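PDB 4TR9: fructose-bisphosphate aldolase from Plasmodium falciparum, which is a class I aldolase, an enzyme built on a TIM barrel with its ligand pocket at the C-terminal mouth of the strands. Local coordinates for residues T155-D160 against P196-D201. Numbering follows the deposited sequence.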
loop_
_atom_site.group_PDB
_atom_site.type_symbol
_atom_site.label_atom_id
_atom_site.label_comp_id
_atom_site.label_asym_id
_atom_site.label_seq_id
_atom_site.Cartn_x
_atom_site.Cartn_y
_atom_site.Cartn_z
ATOM N N THR A 155 -10.419 -0.767 -19.030
ATOM C CA THR A 155 -8.978 -0.827 -18.825
ATOM C C THR A 155 -8.465 -2.190 -19.276
ATOM O O THR A 155 -9.195 -3.180 -19.227
ATOM C CB THR A 155 -8.598 -0.584 -17.354
ATOM O OG1 THR A 155 -9.477 0.394 -16.785
ATOM C CG2 THR A 155 -7.163 -0.092 -17.248
ATOM N N VAL A 156 -7.213 -2.242 -19.717
ATOM C CA VAL A 156 -6.666 -3.463 -20.296
ATOM C C VAL A 156 -5.381 -3.921 -19.608
ATOM O O VAL A 156 -4.442 -3.143 -19.442
ATOM C CB VAL A 156 -6.391 -3.281 -21.803
ATOM C CG1 VAL A 156 -5.608 -4.460 -22.355
ATOM C CG2 VAL A 156 -7.697 -3.099 -22.560
ATOM N N LEU A 157 -5.355 -5.189 -19.208
ATOM C CA LEU A 157 -4.151 -5.803 -18.657
ATOM C C LEU A 157 -3.718 -6.984 -19.521
ATOM O O LEU A 157 -4.546 -7.646 -20.145
ATOM C CB LEU A 157 -4.377 -6.264 -17.214
ATOM C CG LEU A 157 -4.751 -5.204 -16.175
ATOM C CD1 LEU A 157 -6.263 -5.039 -16.078
ATOM C CD2 LEU A 157 -4.156 -5.553 -14.819
ATOM N N VAL A 158 -2.416 -7.243 -19.551
ATOM C CA VAL A 158 -1.866 -8.316 -20.372
ATOM C C VAL A 158 -1.191 -9.372 -19.503
ATOM O O VAL A 158 -0.456 -9.037 -18.575
ATOM C CB VAL A 158 -0.849 -7.769 -21.398
ATOM C CG1 VAL A 158 -0.224 -8.902 -22.199
ATOM C CG2 VAL A 158 -1.516 -6.762 -22.322
ATOM N N ILE A 159 -1.452 -10.642 -19.794
ATOM C CA ILE A 159 -0.770 -11.730 -19.101
ATOM C C ILE A 159 0.430 -12.213 -19.906
ATOM O O ILE A 159 0.283 -12.787 -20.987
ATOM C CB ILE A 159 -1.706 -12.922 -18.829
ATOM C CG1 ILE A 159 -2.758 -12.547 -17.787
ATOM C CG2 ILE A 159 -0.910 -14.123 -18.342
ATOM C CD1 ILE A 159 -3.669 -13.695 -17.400
ATOM N N ASP A 160 1.619 -11.968 -19.370
ATOM C CA ASP A 160 2.856 -12.434 -19.980
ATOM C C ASP A 160 3.840 -12.784 -18.873
ATOM O O ASP A 160 4.660 -11.957 -18.471
ATOM C CB ASP A 160 3.438 -11.374 -20.916
ATOM C CG ASP A 160 4.426 -11.952 -21.913
ATOM O OD1 ASP A 160 5.068 -12.975 -21.598
ATOM O OD2 ASP A 160 4.557 -11.381 -23.017
ATOM N N PRO A 196 -11.944 -4.037 -15.570
ATOM C CA PRO A 196 -10.523 -4.388 -15.593
ATOM C C PRO A 196 -10.267 -5.603 -16.482
ATOM O O PRO A 196 -9.951 -6.680 -15.978
ATOM C CB PRO A 196 -10.225 -4.705 -14.128
ATOM C CG PRO A 196 -11.512 -5.275 -13.623
ATOM C CD PRO A 196 -12.628 -4.603 -14.394
ATOM N N GLU A 197 -10.409 -5.428 -17.792
ATOM C CA GLU A 197 -10.290 -6.546 -18.720
ATOM C C GLU A 197 -8.868 -7.085 -18.810
ATOM O O GLU A 197 -7.931 -6.354 -19.131
ATOM C CB GLU A 197 -10.767 -6.147 -20.117
ATOM C CG GLU A 197 -10.632 -7.267 -21.139
ATOM C CD GLU A 197 -11.018 -6.838 -22.539
ATOM O OE1 GLU A 197 -11.361 -5.651 -22.727
ATOM O OE2 GLU A 197 -10.975 -7.688 -23.454
ATOM N N ILE A 198 -8.722 -8.373 -18.523
ATOM C CA ILE A 198 -7.460 -9.066 -18.725
ATOM C C ILE A 198 -7.513 -9.847 -20.033
ATOM O O ILE A 198 -8.331 -10.754 -20.189
ATOM C CB ILE A 198 -7.143 -10.022 -17.565
ATOM C CG1 ILE A 198 -7.027 -9.247 -16.251
ATOM C CG2 ILE A 198 -5.864 -10.785 -17.845
ATOM C CD1 ILE A 198 -6.704 -10.116 -15.061
ATOM N N LEU A 199 -6.643 -9.485 -20.971
ATOM C CA LEU A 199 -6.617 -10.124 -22.284
ATOM C C LEU A 199 -6.272 -11.607 -22.188
ATOM O O LEU A 199 -5.423 -12.007 -21.392
ATOM C CB LEU A 199 -5.616 -9.418 -23.199
ATOM C CG LEU A 199 -5.913 -7.954 -23.522
ATOM C CD1 LEU A 199 -4.888 -7.402 -24.500
ATOM C CD2 LEU A 199 -7.322 -7.806 -24.072
ATOM N N ALA A 200 -6.935 -12.418 -23.006
ATOM C CA ALA A 200 -6.675 -13.851 -23.038
ATOM C C ALA A 200 -5.572 -14.181 -24.040
ATOM O O ALA A 200 -5.310 -15.349 -24.328
ATOM C CB ALA A 200 -7.947 -14.614 -23.376
ATOM N N ASP A 201 -4.930 -13.144 -24.567
ATOM C CA ASP A 201 -3.835 -13.316 -25.515
ATOM C C ASP A 201 -2.619 -13.939 -24.836
ATOM O O ASP A 201 -2.160 -13.458 -23.801
ATOM C CB ASP A 201 -3.457 -11.973 -26.146
ATOM C CG ASP A 201 -4.615 -11.333 -26.891
ATOM O OD1 ASP A 201 -5.413 -12.073 -27.503
ATOM O OD2 ASP A 201 -4.725 -10.088 -26.863
HETATM O O HOH W 1 -2.927 -11.621 -21.941
#
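Two neighbouring parallel strands of the TIM barrel, 150-157 and 191-198, lie next to each other here in their C-terminal parts, the short segments inclined by 32°; helix 168-187 makes the crossover of this beta-alpha-beta unit. The backbone ladder starts with a weak, bent bond from Glu197 N to Thr155 O. It then straightens: Leu157 N meets Glu197 O at 2.8 Å, nearly along the C=O axis, and Leu199 N reaches Leu157 O at 2.9 Å with an N-H...O angle of 167°. At the next step Ile159 N and Leu199 O do not bond directly.

Apolar packing follows the two faces. Leu157 and Ile198 lie on the face covered by helices 168-187 and 206-226. Beyond the strand the Ile159 and Ile198 side chains cross obliquely, with Ile198 CG2, anti to its backbone N, 3.6 Å from Ile159 CG1. Val156, on the opposite face, puts CG1 (anti to its backbone N, chi1 170°) 3.7 Å from Leu199 CG. The Glu197 side chain, extended from the Val156 face, lies about 5 Å from the bound N'-[(E)-(2,4-dichlorophenyl)methylidene]-3,4-dihydroxybenzohydrazide (38D), its OE1 salt-bridged to Arg154.

One water bridges the diverging chains: it accepts from Ile159 N at 2.8 Å and donates to Leu199 O (2.6 Å) and Asp201 O (2.7 Å).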